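Local coordinates for pesticidial crystal protein CRY2AA (Bacillus thuringiensis serovar kurstaki, PDB 1I5P), which kills dipteran and lepidopteran larvae by binding to their midgut epithelial cells and promoting colloid-osmotic lysis, at residues R72-F82 / Q121-D132; F511-Q519 / V580-S588. All coordinates share one frame; numbering follows the deposited sequence.

Interaction 1 of 2, residues R72-F82 / Q121-D132; sequences RILSELWGIIF and QANIREFNQQVD
Ile124 and Trp78 meet in the close-packed part of this helix pair: CG2 of Ile124 comes to 3.4 Å from Trp78 CD1 and also packs on Leu74 CG. With CG anti to the backbone N, the Trp78 indole reaches across to helix 107-135, and NE1 donates to Gln121 O at 2.9 Å. That carbonyl also accepts the helical bond from Arg125 N, and the indole donor lies 20° from the carbonyl plane. Arg125 CB rests 3.3 Å above one face of the indole, towards its rim. One turn on, Phe82 lays its ring against the side chain of Gln121, whose CB stands 3.7 Å from the ring centroid and only 7° off its normal, a CH-pi contact. Leu74 CD2 touches Phe127, itself edge-to-face with Phe187.

The other end is polar: Arg72 and Asp132 are partly exposed, and a water and weak bonds take the place of close carbon packing. In a salt bridge, Arg72 NH1 (2.8 Å) and NH2 (3.1 Å) both meet Asp132 OD1; NH1 takes its syn lone pair, whereas NH2 comes from above the carboxylate plane. A water joins Arg72 NE to Asn128 OD1, and the direct bonds from NH2 to Asn128 are weak. The segment axes approach to 10.0 Å at 144°, a roughly antiparallel, clearly inclined packing of a short helix on a long one within the helical bundle of the delta-endotoxin N-terminal domain.

Interaction 2 of 2, residues F511-Q519 / V580-S588; sequences FISEKFGNQ and VNDNGARFS
Asp582 turns its carboxylate onto the backbone of Phe516 and Gly517, and its side chain can be followed atom by atom. CB lies 3.9 Å from Lys515 CD. CG is set anti to the backbone N (chi1 -155°) and packs on that same methylene. At the tip the two oxygens divide the work: OD1 accepts from Phe516 N at 2.7 Å through its syn lone pair, with a nearly straight N-H...O angle of 167°, and OD2 accepts from Gly517 N at 2.8 Å, on the syn side but 26° out of the carboxylate plane. Two successive amides thus fix the rotation of this buried group. OD1 also approaches Phe516 CD1.

Asn583 provides the second link, ND2 donating to Glu514 O at 2.9 Å. Lys515 NZ reaches the same oxygen from the opposite face of its plane, and also bonds Ser522 and a water held by Asn583 O. Lower on the lysine, CE touches Ala585 CB at 3.5 Å. Outside the pair, Phe516 and Asn583 both pack on Gln228 of helix 202-232.

Asp582 N to Ala585 O and Ala585 N to Asp582 O are paired around a type I' turn, which identifies a tight two-residue beta-hairpin, here docked on a loop of the C-terminal beta sandwich.

Interaction 1 closes before interaction 2 opens along the chain, and they belong to different domains: the N-terminal helical one for 72-82/121-132, the C-terminal beta sandwich for 511-519/580-588. Their centres are 32 Å apart and their nearest atoms about 12 Å, so they share no contact. The first joins helices 74-81 and 107-135, about 28 Å from the centre of the chain; the second is entirely beta and loop, only about 13 Å from it. Helix 202-232 belongs to the helical domain yet touches Phe516, Val580 and Asn583, which places interaction 2 at the interface between the two domains, whereas interaction 1 is packing internal to the bundle.

Interaction 1 of 2, residues R72-F82 / Q121-D132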
loop_
_atom_site.group_PDB
_atom_site.type_symbol
_atom_site.label_atom_id
_atom_site.label_comp_id
_atom_site.label_asym_id
_atom_site.label_seq_id
_atom_site.Cartn_x
_atom_site.Cartn_y
_atom_site.Cartn_z
ATOM N N ARG A 72 1.427 7.398 23.393
ATOM C CA ARG A 72 -0.009 7.358 23.616
ATOM C C ARG A 72 -0.769 7.696 22.339
ATOM O O ARG A 72 -0.613 8.781 21.769
ATOM C CB ARG A 72 -0.389 8.330 24.733
ATOM C CG ARG A 72 -1.795 8.155 25.260
ATOM C CD ARG A 72 -2.105 9.189 26.336
ATOM N NE ARG A 72 -3.490 9.095 26.797
ATOM C CZ ARG A 72 -4.054 9.944 27.650
ATOM N NH1 ARG A 72 -3.356 10.960 28.143
ATOM N NH2 ARG A 72 -5.317 9.775 28.012
ATOM N N ILE A 73 -1.600 6.757 21.905
ATOM C CA ILE A 73 -2.366 6.919 20.679
ATOM C C ILE A 73 -3.847 7.241 20.864
ATOM O O ILE A 73 -4.369 8.158 20.234
ATOM C CB ILE A 73 -2.289 5.631 19.814
ATOM C CG1 ILE A 73 -0.847 5.355 19.388
ATOM C CG2 ILE A 73 -3.180 5.771 18.587
ATOM C CD1 ILE A 73 -0.661 3.994 18.708
ATOM N N LEU A 74 -4.513 6.477 21.725
ATOM C CA LEU A 74 -5.955 6.614 21.929
ATOM C C LEU A 74 -6.561 8.005 22.077
ATOM O O LEU A 74 -7.593 8.290 21.473
ATOM C CB LEU A 74 -6.410 5.742 23.103
ATOM C CG LEU A 74 -7.913 5.419 23.061
ATOM C CD1 LEU A 74 -8.204 4.564 21.824
ATOM C CD2 LEU A 74 -8.347 4.695 24.327
ATOM N N SER A 75 -5.942 8.876 22.866
ATOM C CA SER A 75 -6.504 10.212 23.051
ATOM C C SER A 75 -6.559 11.031 21.762
ATOM O O SER A 75 -7.593 11.611 21.439
ATOM C CB SER A 75 -5.727 10.986 24.113
ATOM O OG SER A 75 -6.351 12.233 24.343
ATOM N N GLU A 76 -5.455 11.082 21.026
ATOM C CA GLU A 76 -5.441 11.841 19.787
ATOM C C GLU A 76 -6.246 11.127 18.709
ATOM O O GLU A 76 -6.909 11.768 17.900
ATOM C CB GLU A 76 -3.998 12.081 19.332
ATOM C CG GLU A 76 -3.262 13.081 20.219
ATOM C CD GLU A 76 -1.770 13.151 19.948
ATOM O OE1 GLU A 76 -1.063 13.855 20.700
ATOM O OE2 GLU A 76 -1.303 12.505 18.991
ATOM N N LEU A 77 -6.204 9.799 18.707
ATOM C CA LEU A 77 -6.963 9.044 17.721
ATOM C C LEU A 77 -8.441 9.400 17.831
ATOM O O LEU A 77 -9.104 9.673 16.830
ATOM C CB LEU A 77 -6.791 7.543 17.935
ATOM C CG LEU A 77 -7.724 6.675 17.086
ATOM C CD1 LEU A 77 -7.506 6.958 15.602
ATOM C CD2 LEU A 77 -7.470 5.211 17.402
ATOM N N TRP A 78 -8.944 9.390 19.064
ATOM C CA TRP A 78 -10.340 9.714 19.351
ATOM C C TRP A 78 -10.688 11.082 18.773
ATOM O O TRP A 78 -11.772 11.278 18.215
ATOM C CB TRP A 78 -10.570 9.729 20.869
ATOM C CG TRP A 78 -11.974 10.056 21.290
ATOM C CD1 TRP A 78 -12.997 9.174 21.496
ATOM C CD2 TRP A 78 -12.509 11.358 21.564
ATOM N NE1 TRP A 78 -14.131 9.843 21.886
ATOM C CE2 TRP A 78 -13.861 11.184 21.933
ATOM C CE3 TRP A 78 -11.978 12.655 21.532
ATOM C CZ2 TRP A 78 -14.691 12.259 22.272
ATOM C CZ3 TRP A 78 -12.802 13.724 21.869
ATOM C CH2 TRP A 78 -14.146 13.517 22.233
ATOM N N GLY A 79 -9.755 12.021 18.903
ATOM C CA GLY A 79 -9.970 13.374 18.408
ATOM C C GLY A 79 -10.039 13.493 16.897
ATOM O O GLY A 79 -10.526 14.491 16.373
ATOM N N ILE A 80 -9.543 12.482 16.194
ATOM C CA ILE A 80 -9.559 12.482 14.736
ATOM C C ILE A 80 -10.788 11.759 14.186
ATOM O O ILE A 80 -11.513 12.292 13.335
ATOM C CB ILE A 80 -8.307 11.781 14.170
ATOM C CG1 ILE A 80 -7.053 12.595 14.510
ATOM C CG2 ILE A 80 -8.451 11.594 12.659
ATOM C CD1 ILE A 80 -5.749 11.889 14.164
ATOM N N ILE A 81 -11.012 10.542 14.677
ATOM C CA ILE A 81 -12.128 9.721 14.218
ATOM C C ILE A 81 -13.476 10.148 14.811
ATOM O O ILE A 81 -14.526 9.866 14.240
ATOM C CB ILE A 81 -11.852 8.222 14.513
ATOM C CG1 ILE A 81 -12.797 7.346 13.692
ATOM C CG2 ILE A 81 -12.009 7.940 15.999
ATOM C CD1 ILE A 81 -12.700 7.581 12.193
ATOM N N PHE A 82 -13.436 10.830 15.952
ATOM C CA PHE A 82 -14.640 11.345 16.611
ATOM C C PHE A 82 -14.388 12.823 16.908
ATOM O O PHE A 82 -14.262 13.219 18.066
ATOM C CB PHE A 82 -14.913 10.614 17.932
ATOM C CG PHE A 82 -15.386 9.193 17.769
ATOM C CD1 PHE A 82 -14.645 8.141 18.296
ATOM C CD2 PHE A 82 -16.583 8.907 17.116
ATOM C CE1 PHE A 82 -15.085 6.824 18.181
ATOM C CE2 PHE A 82 -17.034 7.589 16.993
ATOM C CZ PHE A 82 -16.282 6.545 17.529
ATOM N N GLN A 121 -17.596 6.094 21.265
ATOM C CA GLN A 121 -17.103 7.460 21.410
ATOM C C GLN A 121 -17.120 7.893 22.878
ATOM O O GLN A 121 -16.136 8.421 23.387
ATOM C CB GLN A 121 -17.967 8.410 20.570
ATOM C CG GLN A 121 -17.666 9.892 20.737
ATOM C CD GLN A 121 -18.265 10.482 21.999
ATOM O OE1 GLN A 121 -19.453 10.312 22.278
ATOM N NE2 GLN A 121 -17.444 11.183 22.769
ATOM N N ALA A 122 -18.240 7.654 23.556
ATOM C CA ALA A 122 -18.388 8.035 24.959
ATOM C C ALA A 122 -17.436 7.295 25.892
ATOM O O ALA A 122 -16.716 7.909 26.681
ATOM C CB ALA A 122 -19.826 7.803 25.411
ATOM N N ASN A 123 -17.455 5.971 25.810
ATOM C CA ASN A 123 -16.612 5.136 26.648
ATOM C C ASN A 123 -15.134 5.490 26.515
ATOM O O ASN A 123 -14.416 5.564 27.508
ATOM C CB ASN A 123 -16.829 3.669 26.285
ATOM C CG ASN A 123 -18.232 3.193 26.605
ATOM O OD1 ASN A 123 -18.637 2.111 26.189
ATOM N ND2 ASN A 123 -18.981 4.001 27.358
ATOM N N ILE A 124 -14.683 5.699 25.283
ATOM C CA ILE A 124 -13.289 6.042 25.034
ATOM C C ILE A 124 -12.938 7.412 25.600
ATOM O O ILE A 124 -11.850 7.597 26.148
ATOM C CB ILE A 124 -12.967 6.039 23.526
ATOM C CG1 ILE A 124 -13.074 4.609 22.978
ATOM C CG2 ILE A 124 -11.579 6.613 23.293
ATOM C CD1 ILE A 124 -12.891 4.504 21.473
ATOM N N ARG A 125 -13.846 8.374 25.455
ATOM C CA ARG A 125 -13.597 9.710 25.979
ATOM C C ARG A 125 -13.512 9.622 27.500
ATOM O O ARG A 125 -12.656 10.252 28.120
ATOM C CB ARG A 125 -14.721 10.673 25.588
ATOM C CG ARG A 125 -14.580 12.070 26.210
ATOM C CD ARG A 125 -15.837 12.892 25.987
ATOM N NE ARG A 125 -17.025 12.085 26.241
ATOM C CZ ARG A 125 -17.416 11.654 27.438
ATOM N NH1 ARG A 125 -16.724 11.956 28.535
ATOM N NH2 ARG A 125 -18.491 10.888 27.531
ATOM N N GLU A 126 -14.405 8.832 28.089
ATOM C CA GLU A 126 -14.441 8.647 29.536
ATOM C C GLU A 126 -13.124 8.072 30.044
ATOM O O GLU A 126 -12.590 8.531 31.058
ATOM C CB GLU A 126 -15.603 7.721 29.919
ATOM C CG GLU A 126 -16.973 8.380 29.789
ATOM C CD GLU A 126 -18.122 7.379 29.728
ATOM O OE1 GLU A 126 -17.858 6.159 29.655
ATOM O OE2 GLU A 126 -19.292 7.817 29.740
ATOM N N PHE A 127 -12.602 7.072 29.338
ATOM C CA PHE A 127 -11.342 6.450 29.725
ATOM C C PHE A 127 -10.193 7.450 29.695
ATOM O O PHE A 127 -9.466 7.595 30.679
ATOM C CB PHE A 127 -10.990 5.284 28.801
ATOM C CG PHE A 127 -9.597 4.752 29.020
ATOM C CD1 PHE A 127 -9.303 3.979 30.138
ATOM C CD2 PHE A 127 -8.563 5.091 28.148
ATOM C CE1 PHE A 127 -8.000 3.550 30.394
ATOM C CE2 PHE A 127 -7.254 4.667 28.395
ATOM C CZ PHE A 127 -6.975 3.895 29.522
ATOM N N ASN A 128 -10.023 8.133 28.568
ATOM C CA ASN A 128 -8.942 9.103 28.440
ATOM C C ASN A 128 -9.045 10.248 29.447
ATOM O O ASN A 128 -8.028 10.710 29.957
ATOM C CB ASN A 128 -8.884 9.644 27.010
ATOM C CG ASN A 128 -8.401 8.604 26.013
ATOM O OD1 ASN A 128 -7.463 7.857 26.288
ATOM N ND2 ASN A 128 -9.032 8.560 24.844
ATOM N N GLN A 129 -10.266 10.691 29.742
ATOM C CA GLN A 129 -10.463 11.763 30.712
ATOM C C GLN A 129 -10.087 11.276 32.108
ATOM O O GLN A 129 -9.497 12.012 32.898
ATOM C CB GLN A 129 -11.917 12.252 30.693
ATOM C CG GLN A 129 -12.186 13.288 29.610
ATOM C CD GLN A 129 -13.662 13.597 29.417
ATOM O OE1 GLN A 129 -14.534 12.899 29.941
ATOM N NE2 GLN A 129 -13.948 14.639 28.641
ATOM N N GLN A 130 -10.430 10.027 32.405
ATOM C CA GLN A 130 -10.118 9.434 33.695
ATOM C C GLN A 130 -8.607 9.338 33.871
ATOM O O GLN A 130 -8.077 9.597 34.952
ATOM C CB GLN A 130 -10.759 8.048 33.803
ATOM C CG GLN A 130 -12.195 8.080 34.299
ATOM C CD GLN A 130 -12.974 6.824 33.950
ATOM O OE1 GLN A 130 -12.399 5.761 33.731
ATOM N NE2 GLN A 130 -14.295 6.943 33.910
ATOM N N VAL A 131 -7.916 8.966 32.799
ATOM C CA VAL A 131 -6.469 8.864 32.838
ATOM C C VAL A 131 -5.887 10.240 33.133
ATOM O O VAL A 131 -5.092 10.402 34.062
ATOM C CB VAL A 131 -5.896 8.360 31.488
ATOM C CG1 VAL A 131 -4.394 8.614 31.424
ATOM C CG2 VAL A 131 -6.179 6.881 31.326
ATOM N N ASP A 132 -6.286 11.228 32.338
ATOM C CA ASP A 132 -5.797 12.593 32.496
ATOM C C ASP A 132 -6.131 13.168 33.868
ATOM O O ASP A 132 -5.270 13.741 34.539
ATOM C CB ASP A 132 -6.388 13.500 31.410
ATOM C CG ASP A 132 -5.983 13.080 30.009
ATOM O OD1 ASP A 132 -5.036 12.277 29.880
ATOM O OD2 ASP A 132 -6.606 13.559 29.038
HETATM O O HOH W 1 -4.782 6.476 25.952
#

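Interaction 2 of 2, residues F511-Q519 / V580-S588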
loop_
_atom_site.group_PDB
_atom_site.type_symbol
_atom_site.label_atom_id
_atom_site.label_comp_id
_atom_site.label_asym_id
_atom_site.label_seq_id
_atom_site.Cartn_x
_atom_site.Cartn_y
_atom_site.Cartn_z
ATOM N N PHE A 511 8.607 -15.334 -6.924
ATOM C CA PHE A 511 7.372 -14.621 -7.227
ATOM C C PHE A 511 6.930 -13.626 -6.165
ATOM O O PHE A 511 7.238 -13.768 -4.987
ATOM C CB PHE A 511 6.228 -15.622 -7.448
ATOM C CG PHE A 511 6.527 -16.671 -8.480
ATOM C CD1 PHE A 511 7.360 -17.744 -8.176
ATOM C CD2 PHE A 511 6.003 -16.568 -9.764
ATOM C CE1 PHE A 511 7.666 -18.704 -9.137
ATOM C CE2 PHE A 511 6.304 -17.522 -10.736
ATOM C CZ PHE A 511 7.141 -18.593 -10.420
ATOM N N ILE A 512 6.196 -12.612 -6.606
ATOM C CA ILE A 512 5.657 -11.622 -5.690
ATOM C C ILE A 512 4.336 -12.233 -5.245
ATOM O O ILE A 512 3.549 -12.674 -6.075
ATOM C CB ILE A 512 5.423 -10.275 -6.401
ATOM C CG1 ILE A 512 6.771 -9.713 -6.866
ATOM C CG2 ILE A 512 4.725 -9.296 -5.465
ATOM C CD1 ILE A 512 6.677 -8.406 -7.623
ATOM N N SER A 513 4.116 -12.285 -3.935
ATOM C CA SER A 513 2.907 -12.874 -3.380
ATOM C C SER A 513 2.086 -11.866 -2.573
ATOM O O SER A 513 2.551 -11.311 -1.579
ATOM C CB SER A 513 3.281 -14.070 -2.498
ATOM O OG SER A 513 2.137 -14.670 -1.914
ATOM N N GLU A 514 0.859 -11.646 -3.021
ATOM C CA GLU A 514 -0.073 -10.717 -2.390
ATOM C C GLU A 514 -0.206 -10.884 -0.870
ATOM O O GLU A 514 -0.260 -12.007 -0.360
ATOM C CB GLU A 514 -1.444 -10.876 -3.064
ATOM C CG GLU A 514 -2.609 -10.275 -2.306
ATOM C CD GLU A 514 -3.888 -10.243 -3.126
ATOM O OE1 GLU A 514 -4.390 -11.325 -3.501
ATOM O OE2 GLU A 514 -4.394 -9.132 -3.393
ATOM N N LYS A 515 -0.238 -9.755 -0.158
ATOM C CA LYS A 515 -0.405 -9.740 1.298
ATOM C C LYS A 515 -1.394 -8.642 1.680
ATOM O O LYS A 515 -1.507 -7.636 0.987
ATOM C CB LYS A 515 0.937 -9.500 1.998
ATOM C CG LYS A 515 1.915 -10.653 1.845
ATOM C CD LYS A 515 1.346 -11.920 2.463
ATOM C CE LYS A 515 2.188 -13.136 2.108
ATOM N NZ LYS A 515 2.190 -13.382 0.638
ATOM N N PHE A 516 -2.107 -8.829 2.785
ATOM C CA PHE A 516 -3.093 -7.840 3.210
ATOM C C PHE A 516 -2.685 -7.039 4.440
ATOM O O PHE A 516 -3.149 -5.917 4.627
ATOM C CB PHE A 516 -4.445 -8.521 3.453
ATOM C CG PHE A 516 -4.915 -9.351 2.291
ATOM C CD1 PHE A 516 -4.780 -10.735 2.310
ATOM C CD2 PHE A 516 -5.453 -8.746 1.161
ATOM C CE1 PHE A 516 -5.172 -11.510 1.218
ATOM C CE2 PHE A 516 -5.848 -9.513 0.059
ATOM C CZ PHE A 516 -5.706 -10.897 0.090
ATOM N N GLY A 517 -1.822 -7.612 5.275
ATOM C CA GLY A 517 -1.379 -6.902 6.465
ATOM C C GLY A 517 0.131 -6.918 6.599
ATOM O O GLY A 517 0.659 -7.059 7.701
ATOM N N ASN A 518 0.829 -6.759 5.477
ATOM C CA ASN A 518 2.289 -6.801 5.459
ATOM C C ASN A 518 2.948 -5.548 4.867
ATOM O O ASN A 518 4.124 -5.581 4.494
ATOM C CB ASN A 518 2.730 -8.034 4.662
ATOM C CG ASN A 518 4.228 -8.260 4.698
ATOM O OD1 ASN A 518 4.818 -8.416 5.766
ATOM N ND2 ASN A 518 4.853 -8.283 3.523
ATOM N N GLN A 519 2.203 -4.448 4.793
ATOM C CA GLN A 519 2.720 -3.199 4.223
ATOM C C GLN A 519 3.268 -3.449 2.820
ATOM O O GLN A 519 4.298 -2.905 2.431
ATOM C CB GLN A 519 3.822 -2.607 5.107
ATOM C CG GLN A 519 3.381 -2.232 6.518
ATOM C CD GLN A 519 2.437 -1.036 6.565
ATOM O OE1 GLN A 519 2.002 -0.624 7.642
ATOM N NE2 GLN A 519 2.122 -0.473 5.402
ATOM N N VAL A 580 -1.077 -14.473 12.724
ATOM C CA VAL A 580 -1.753 -13.870 11.580
ATOM C C VAL A 580 -1.574 -14.693 10.307
ATOM O O VAL A 580 -0.445 -14.958 9.887
ATOM C CB VAL A 580 -1.214 -12.448 11.299
ATOM C CG1 VAL A 580 -1.876 -11.879 10.050
ATOM C CG2 VAL A 580 -1.460 -11.550 12.497
ATOM N N ASN A 581 -2.683 -15.091 9.691
ATOM C CA ASN A 581 -2.617 -15.856 8.448
ATOM C C ASN A 581 -2.927 -14.889 7.317
ATOM O O ASN A 581 -4.085 -14.500 7.102
ATOM C CB ASN A 581 -3.630 -17.004 8.443
ATOM C CG ASN A 581 -3.274 -18.084 7.431
ATOM O OD1 ASN A 581 -3.134 -17.812 6.234
ATOM N ND2 ASN A 581 -3.118 -19.315 7.908
ATOM N N ASP A 582 -1.875 -14.510 6.599
ATOM C CA ASP A 582 -1.968 -13.556 5.501
ATOM C C ASP A 582 -1.810 -14.269 4.165
ATOM O O ASP A 582 -0.696 -14.567 3.744
ATOM C CB ASP A 582 -0.856 -12.512 5.648
ATOM C CG ASP A 582 -1.188 -11.199 4.977
ATOM O OD1 ASP A 582 -2.008 -11.197 4.034
ATOM O OD2 ASP A 582 -0.614 -10.164 5.391
ATOM N N ASN A 583 -2.927 -14.528 3.496
ATOM C CA ASN A 583 -2.905 -15.204 2.203
ATOM C C ASN A 583 -2.057 -16.482 2.237
ATOM O O ASN A 583 -1.318 -16.779 1.298
ATOM C CB ASN A 583 -2.377 -14.244 1.131
ATOM C CG ASN A 583 -2.534 -14.788 -0.273
ATOM O OD1 ASN A 583 -3.511 -15.463 -0.580
ATOM N ND2 ASN A 583 -1.572 -14.483 -1.137
ATOM N N GLY A 584 -2.161 -17.233 3.330
ATOM C CA GLY A 584 -1.402 -18.468 3.451
ATOM C C GLY A 584 -0.114 -18.343 4.249
ATOM O O GLY A 584 0.379 -19.326 4.800
ATOM N N ALA A 585 0.438 -17.136 4.320
ATOM C CA ALA A 585 1.674 -16.923 5.062
ATOM C C ALA A 585 1.400 -16.700 6.549
ATOM O O ALA A 585 0.407 -16.081 6.920
ATOM C CB ALA A 585 2.435 -15.727 4.484
ATOM N N ARG A 586 2.277 -17.228 7.395
ATOM C CA ARG A 586 2.156 -17.063 8.841
ATOM C C ARG A 586 3.478 -16.467 9.288
ATOM O O ARG A 586 4.425 -17.185 9.618
ATOM C CB ARG A 586 1.925 -18.409 9.525
ATOM C CG ARG A 586 0.554 -18.989 9.265
ATOM C CD ARG A 586 0.470 -20.404 9.784
ATOM N NE ARG A 586 -0.181 -21.266 8.811
ATOM C CZ ARG A 586 -0.054 -22.585 8.783
ATOM N NH1 ARG A 586 0.705 -23.202 9.681
ATOM N NH2 ARG A 586 -0.678 -23.288 7.848
ATOM N N PHE A 587 3.532 -15.142 9.297
ATOM C CA PHE A 587 4.755 -14.446 9.637
ATOM C C PHE A 587 5.254 -14.592 11.062
ATOM O O PHE A 587 4.509 -14.905 11.994
ATOM C CB PHE A 587 4.626 -12.954 9.275
ATOM C CG PHE A 587 4.150 -12.073 10.406
ATOM C CD1 PHE A 587 5.025 -11.664 11.412
ATOM C CD2 PHE A 587 2.833 -11.628 10.449
ATOM C CE1 PHE A 587 4.596 -10.825 12.439
ATOM C CE2 PHE A 587 2.391 -10.788 11.476
ATOM C CZ PHE A 587 3.275 -10.386 12.470
ATOM N N SER A 588 6.552 -14.363 11.194
ATOM C CA SER A 588 7.244 -14.381 12.463
ATOM C C SER A 588 8.405 -13.428 12.246
ATOM O O SER A 588 8.979 -13.393 11.156
ATOM C CB SER A 588 7.772 -15.772 12.793
ATOM O OG SER A 588 8.386 -15.762 14.069
HETATM O O HOH W 2 1.297 -16.104 0.566
#